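Local coordinates for protein alpha-fucosidase (Bifidobacterium bifidum, PDB 2EAB) that probably cleaves alpha-1,2-linked L-fucose from glycans, this chain being the family 95 catalytic part of a longer, probably membrane-anchored, calcium-binding protein, at residues G555-T560 against E652-G657; A563-Q568 against D574-E579. All blocks are in the same frame, centred on the assembly; numbering follows the deposited sequence.

Contact 1: residues G555-T560 against E652-G657; sequences GDRLTT and EWYFEG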
loop_
_atom_site.group_PDB
_atom_site.type_symbol
_atom_site.label_atom_id
_atom_site.label_comp_id
_atom_site.label_asym_id
_atom_site.label_seq_id
_atom_site.Cartn_x
_atom_site.Cartn_y
_atom_site.Cartn_z
ATOM N N GLY A 555 23.945 17.309 -19.136
ATOM C CA GLY A 555 23.613 17.532 -20.537
ATOM C C GLY A 555 22.622 18.653 -20.759
ATOM O O GLY A 555 22.545 19.598 -19.975
ATOM N N ASP A 556 21.858 18.532 -21.840
ATOM C CA ASP A 556 20.920 19.561 -22.261
ATOM C C ASP A 556 19.499 19.132 -21.921
ATOM O O ASP A 556 18.854 18.422 -22.692
ATOM C CB ASP A 556 21.070 19.821 -23.767
ATOM C CG ASP A 556 20.298 21.047 -24.239
ATOM O OD1 ASP A 556 19.550 21.656 -23.444
ATOM O OD2 ASP A 556 20.452 21.407 -25.427
ATOM N N ARG A 557 19.021 19.562 -20.757
ATOM C CA ARG A 557 17.706 19.159 -20.255
ATOM C C ARG A 557 17.354 19.977 -19.028
ATOM O O ARG A 557 18.233 20.562 -18.397
ATOM C CB ARG A 557 17.684 17.662 -19.886
ATOM C CG ARG A 557 18.860 17.209 -19.013
ATOM C CD ARG A 557 18.621 15.853 -18.348
ATOM N NE ARG A 557 18.292 14.772 -19.278
ATOM C CZ ARG A 557 19.181 14.090 -19.995
ATOM N NH1 ARG A 557 20.479 14.386 -19.936
ATOM N NH2 ARG A 557 18.765 13.118 -20.793
ATOM N N LEU A 558 16.068 20.019 -18.695
ATOM C CA LEU A 558 15.665 20.393 -17.345
ATOM C C LEU A 558 15.913 19.210 -16.428
ATOM O O LEU A 558 15.686 18.062 -16.817
ATOM C CB LEU A 558 14.183 20.761 -17.277
ATOM C CG LEU A 558 13.704 22.031 -17.976
ATOM C CD1 LEU A 558 12.194 22.153 -17.822
ATOM C CD2 LEU A 558 14.403 23.271 -17.423
ATOM N N THR A 559 16.382 19.488 -15.216
ATOM C CA THR A 559 16.399 18.487 -14.158
ATOM C C THR A 559 15.724 19.060 -12.921
ATOM O O THR A 559 15.344 20.233 -12.886
ATOM C CB THR A 559 17.828 18.044 -13.760
ATOM O OG1 THR A 559 18.515 19.152 -13.167
ATOM C CG2 THR A 559 18.615 17.497 -14.954
ATOM N N THR A 560 15.599 18.223 -11.899
ATOM C CA THR A 560 15.022 18.646 -10.630
ATOM C C THR A 560 16.062 19.240 -9.678
ATOM O O THR A 560 15.763 19.481 -8.508
ATOM C CB THR A 560 14.329 17.469 -9.928
ATOM O OG1 THR A 560 15.257 16.382 -9.811
ATOM C CG2 THR A 560 13.123 17.002 -10.721
ATOM N N GLU A 652 21.292 5.599 -14.488
ATOM C CA GLU A 652 20.754 6.025 -13.201
ATOM C C GLU A 652 21.081 7.505 -12.945
ATOM O O GLU A 652 20.296 8.215 -12.303
ATOM C CB GLU A 652 21.258 5.101 -12.082
ATOM C CG GLU A 652 20.722 5.454 -10.692
ATOM C CD GLU A 652 20.812 4.326 -9.671
ATOM O OE1 GLU A 652 21.365 3.246 -9.975
ATOM O OE2 GLU A 652 20.326 4.535 -8.538
ATOM N N TRP A 653 22.219 7.959 -13.478
ATOM C CA TRP A 653 22.629 9.362 -13.418
ATOM C C TRP A 653 22.961 9.858 -14.812
ATOM O O TRP A 653 23.425 9.088 -15.654
ATOM C CB TRP A 653 23.858 9.542 -12.527
ATOM C CG TRP A 653 23.638 9.089 -11.126
ATOM C CD1 TRP A 653 23.112 9.821 -10.094
ATOM C CD2 TRP A 653 23.919 7.793 -10.599
ATOM N NE1 TRP A 653 23.054 9.054 -8.955
ATOM C CE2 TRP A 653 23.548 7.806 -9.235
ATOM C CE3 TRP A 653 24.461 6.618 -11.143
ATOM C CZ2 TRP A 653 23.693 6.687 -8.412
ATOM C CZ3 TRP A 653 24.607 5.513 -10.325
ATOM C CH2 TRP A 653 24.226 5.554 -8.973
ATOM N N TYR A 654 22.755 11.144 -15.053
ATOM C CA TYR A 654 22.991 11.697 -16.389
ATOM C C TYR A 654 24.463 11.847 -16.753
ATOM O O TYR A 654 24.790 12.007 -17.931
ATOM C CB TYR A 654 22.167 12.981 -16.617
ATOM C CG TYR A 654 20.700 12.669 -16.504
ATOM C CD1 TYR A 654 20.103 11.778 -17.397
ATOM C CD2 TYR A 654 19.923 13.187 -15.469
ATOM C CE1 TYR A 654 18.764 11.431 -17.281
ATOM C CE2 TYR A 654 18.578 12.844 -15.345
ATOM C CZ TYR A 654 18.009 11.966 -16.252
ATOM O OH TYR A 654 16.685 11.622 -16.114
ATOM N N PHE A 655 25.349 11.766 -15.760
ATOM C CA PHE A 655 26.789 11.728 -16.043
ATOM C C PHE A 655 27.340 10.318 -16.312
ATOM O O PHE A 655 28.537 10.150 -16.567
ATOM C CB PHE A 655 27.625 12.479 -14.981
ATOM C CG PHE A 655 27.435 12.004 -13.550
ATOM C CD1 PHE A 655 27.352 10.653 -13.220
ATOM C CD2 PHE A 655 27.406 12.938 -12.517
ATOM C CE1 PHE A 655 27.203 10.246 -11.893
ATOM C CE2 PHE A 655 27.257 12.542 -11.193
ATOM C CZ PHE A 655 27.155 11.194 -10.880
ATOM N N GLU A 656 26.466 9.316 -16.264
ATOM C CA GLU A 656 26.855 7.919 -16.430
ATOM C C GLU A 656 27.239 7.591 -17.875
ATOM O O GLU A 656 26.667 8.135 -18.818
ATOM C CB GLU A 656 25.692 7.038 -15.972
ATOM C CG GLU A 656 25.923 5.538 -15.975
ATOM C CD GLU A 656 24.753 4.786 -15.361
ATOM O OE1 GLU A 656 24.501 3.634 -15.768
ATOM O OE2 GLU A 656 24.075 5.355 -14.473
ATOM N N GLY A 657 28.222 6.707 -18.033
ATOM C CA GLY A 657 28.586 6.167 -19.345
ATOM C C GLY A 657 28.223 4.696 -19.358
ATOM O O GLY A 657 27.057 4.333 -19.552
HETATM O O HOH W 1 23.176 12.848 -20.196
#
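The guanidinium of Arg557 lies flat on one face of the Tyr654 ring, a cation-pi stack joining the residue just before strand 558-565, the middle strand of a small three-stranded antiparallel sheet in the family 95 catalytic domain, to a type I beta turn running from Trp653 to Glu656. The planes are only 14° apart, and Arg557 CZ stands 4.0 Å from the centroid of the Tyr654 ring. Arg557 CZ sits over the CD1 side of the ring, 3.6 Å from Tyr654 CD1, while the methylene Arg557 CD takes the middle of the same face in a CH-pi contact, 4.1 Å from the centroid. A bend in the arginine chain (chi3 55°) brings the flat group nearly parallel to the ring. Arginine suits this buried place because its face can stack while its N-H groups, in its own plane, reach other partners: NH1 meets Ser554 O, and NH2 meets Lys640 O and forms a salt bridge with Glu643. The phenol is anchored at its far end, Tyr654 OH bonding to Pro641 O. Shortening Arg557 to an alanine is likely to leave Glu643 without its charged mate and one face of the Tyr654 ring without its cover. Water adds a second link: it accepts from Arg557 NH1 at 3.1 Å and donates to Tyr654 O at 2.9 Å. The turn is braced by its own acid, Glu656 OE2 taking the Glu652 N-H from above the carboxylate plane.

Contact 2: residues A563-Q568 against D574-E579; sequences AYSPEQ and DGNTYE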
loop_
_atom_site.group_PDB
_atom_site.type_symbol
_atom_site.label_atom_id
_atom_site.label_comp_id
_atom_site.label_asym_id
_atom_site.label_seq_id
_atom_site.Cartn_x
_atom_site.Cartn_y
_atom_site.Cartn_z
ATOM N N ALA A 563 19.806 16.154 -6.117
ATOM C CA ALA A 563 19.057 14.921 -5.903
ATOM C C ALA A 563 19.951 13.754 -5.549
ATOM O O ALA A 563 21.107 13.680 -5.990
ATOM C CB ALA A 563 18.227 14.584 -7.137
ATOM N N TYR A 564 19.382 12.838 -4.767
ATOM C CA TYR A 564 19.999 11.573 -4.406
ATOM C C TYR A 564 19.202 10.451 -5.043
ATOM O O TYR A 564 17.969 10.503 -5.076
ATOM C CB TYR A 564 19.976 11.418 -2.886
ATOM C CG TYR A 564 20.669 10.191 -2.343
ATOM C CD1 TYR A 564 21.975 9.878 -2.718
ATOM C CD2 TYR A 564 20.030 9.357 -1.427
ATOM C CE1 TYR A 564 22.618 8.759 -2.209
ATOM C CE2 TYR A 564 20.671 8.238 -0.905
ATOM C CZ TYR A 564 21.963 7.946 -1.303
ATOM O OH TYR A 564 22.595 6.841 -0.786
ATOM N N SER A 565 19.897 9.447 -5.564
ATOM C CA SER A 565 19.227 8.258 -6.065
ATOM C C SER A 565 19.299 7.195 -4.973
ATOM O O SER A 565 20.359 6.604 -4.769
ATOM C CB SER A 565 19.907 7.756 -7.338
ATOM O OG SER A 565 19.080 6.812 -7.997
ATOM N N PRO A 566 18.190 6.964 -4.237
ATOM C CA PRO A 566 18.291 6.003 -3.134
ATOM C C PRO A 566 18.721 4.612 -3.625
ATOM O O PRO A 566 18.208 4.153 -4.645
ATOM C CB PRO A 566 16.863 5.974 -2.571
ATOM C CG PRO A 566 16.300 7.311 -2.926
ATOM C CD PRO A 566 16.845 7.566 -4.307
ATOM N N GLU A 567 19.668 3.940 -2.961
ATOM C CA GLU A 567 20.488 4.433 -1.851
ATOM C C GLU A 567 21.955 4.198 -2.213
ATOM O O GLU A 567 22.704 3.569 -1.451
ATOM C CB GLU A 567 20.183 3.653 -0.568
ATOM C CG GLU A 567 18.888 3.989 0.137
ATOM C CD GLU A 567 18.748 3.260 1.472
ATOM O OE1 GLU A 567 17.600 3.111 1.950
ATOM O OE2 GLU A 567 19.779 2.824 2.043
ATOM N N GLN A 568 22.364 4.671 -3.385
ATOM C CA GLN A 568 23.758 4.541 -3.810
ATOM C C GLN A 568 24.197 5.773 -4.588
ATOM O O GLN A 568 23.376 6.632 -4.905
ATOM C CB GLN A 568 23.980 3.254 -4.620
ATOM C CG GLN A 568 23.287 3.247 -5.972
ATOM C CD GLN A 568 23.710 2.092 -6.869
ATOM O OE1 GLN A 568 24.580 1.290 -6.525
ATOM N NE2 GLN A 568 23.086 2.006 -8.038
ATOM N N ASP A 574 23.159 16.558 -10.243
ATOM C CA ASP A 574 22.298 17.466 -10.985
ATOM C C ASP A 574 21.124 16.680 -11.565
ATOM O O ASP A 574 21.142 16.241 -12.720
ATOM C CB ASP A 574 23.102 18.184 -12.071
ATOM C CG ASP A 574 22.385 19.392 -12.637
ATOM O OD1 ASP A 574 21.162 19.544 -12.424
ATOM O OD2 ASP A 574 23.063 20.206 -13.299
ATOM N N GLY A 575 20.105 16.495 -10.732
ATOM C CA GLY A 575 18.992 15.623 -11.060
ATOM C C GLY A 575 19.429 14.176 -11.126
ATOM O O GLY A 575 20.590 13.843 -10.872
ATOM N N ASN A 576 18.485 13.311 -11.472
ATOM C CA ASN A 576 18.754 11.901 -11.727
ATOM C C ASN A 576 17.527 11.270 -12.371
ATOM O O ASN A 576 16.465 11.886 -12.445
ATOM C CB ASN A 576 19.219 11.142 -10.464
ATOM C CG ASN A 576 18.215 11.195 -9.322
ATOM O OD1 ASN A 576 16.998 11.277 -9.531
ATOM N ND2 ASN A 576 18.726 11.128 -8.096
ATOM N N THR A 577 17.680 10.039 -12.830
ATOM C CA THR A 577 16.616 9.357 -13.552
ATOM C C THR A 577 15.410 9.083 -12.655
ATOM O O THR A 577 14.265 9.193 -13.104
ATOM C CB THR A 577 17.155 8.072 -14.164
ATOM O OG1 THR A 577 18.258 8.421 -15.007
ATOM C CG2 THR A 577 16.090 7.339 -14.981
ATOM N N TYR A 578 15.673 8.747 -11.393
ATOM C CA TYR A 578 14.637 8.548 -10.385
ATOM C C TYR A 578 13.677 9.751 -10.332
ATOM O O TYR A 578 12.472 9.621 -10.591
ATOM C CB TYR A 578 15.321 8.259 -9.036
ATOM C CG TYR A 578 14.524 8.603 -7.802
ATOM C CD1 TYR A 578 13.342 7.935 -7.489
ATOM C CD2 TYR A 578 14.975 9.588 -6.926
ATOM C CE1 TYR A 578 12.609 8.268 -6.346
ATOM C CE2 TYR A 578 14.259 9.924 -5.789
ATOM C CZ TYR A 578 13.083 9.264 -5.501
ATOM O OH TYR A 578 12.387 9.642 -4.372
ATOM N N GLU A 579 14.216 10.934 -10.053
ATOM C CA GLU A 579 13.355 12.109 -9.909
ATOM C C GLU A 579 12.759 12.579 -11.229
ATOM O O GLU A 579 11.586 12.950 -11.281
ATOM C CB GLU A 579 14.081 13.262 -9.215
ATOM C CG GLU A 579 14.387 12.985 -7.750
ATOM C CD GLU A 579 14.577 14.240 -6.909
ATOM O OE1 GLU A 579 14.642 15.357 -7.464
ATOM O OE2 GLU A 579 14.676 14.106 -5.670
HETATM O O HOH W 2 21.570 11.377 -7.625
HETATM O O HOH W 3 16.731 13.500 -3.764
HETATM O O HOH W 4 18.211 7.811 -10.478
#
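Ala563 CA and Gly575 CA come within 5.2 Å of each other, where strand 558-565 passes the end of its antiparallel neighbour 572-574; further on, Ser565 CA and Tyr578 CA are 6.3 Å apart, the segment 574-579 having by then turned into helix 577-596. Gly575 makes that turn with a positive phi of 67°, easy for glycine. The small methyl of Ala563 fits under the polar side chains, its CB 3.6 Å from Asn576 ND2 and 3.7 Å from Glu579 CD. Asn576 is the N-cap: with CG between its backbone N and carbonyl carbon, it folds back so that OD1 accepts from Glu579 N at 2.9 Å, nearly straight. Its ND2 donates a hydrogen bond to a water that in turn donates to Ala563 O. A water between Tyr564 N and Glu579 OE2 accepts from the first and probably donates to the second; another links Ser565 OG to Tyr578 N. Glu579 OE1 also hydrogen-bonds to Thr560 OG1, and Ser565 OG to Glu652 OE2. Pro566 lays CD over one face of the Tyr578 ring, 4.1 Å from its centroid, a CH-pi contact toward the rim, while Tyr578 OH reaches Asn422. The whole is a beta hairpin leading directly into a side-chain-capped helix.

How the contacts relate
Both contacts are buried and draw on opposite ends of strand 558-565, their centres about 10 Å apart. Contact 1 is a long-range tie, closing a loop of 91 residues mainly by a cation-pi stack of arginine on tyrosine; contact 2 is local, joining hairpin and helix start through a capped helix end, waters and small apolar groups. They interlock. Two probable hydrogen bonds run from one contact to the other, Tyr654 OH packs 3.4 Å from Thr577 CA, and Trp653 CZ2 comes 3.5 Å from Gln568 O. The segment 652-657 thus leans on the helix start as well as on the strand, within the same catalytic domain and away from the calcium site.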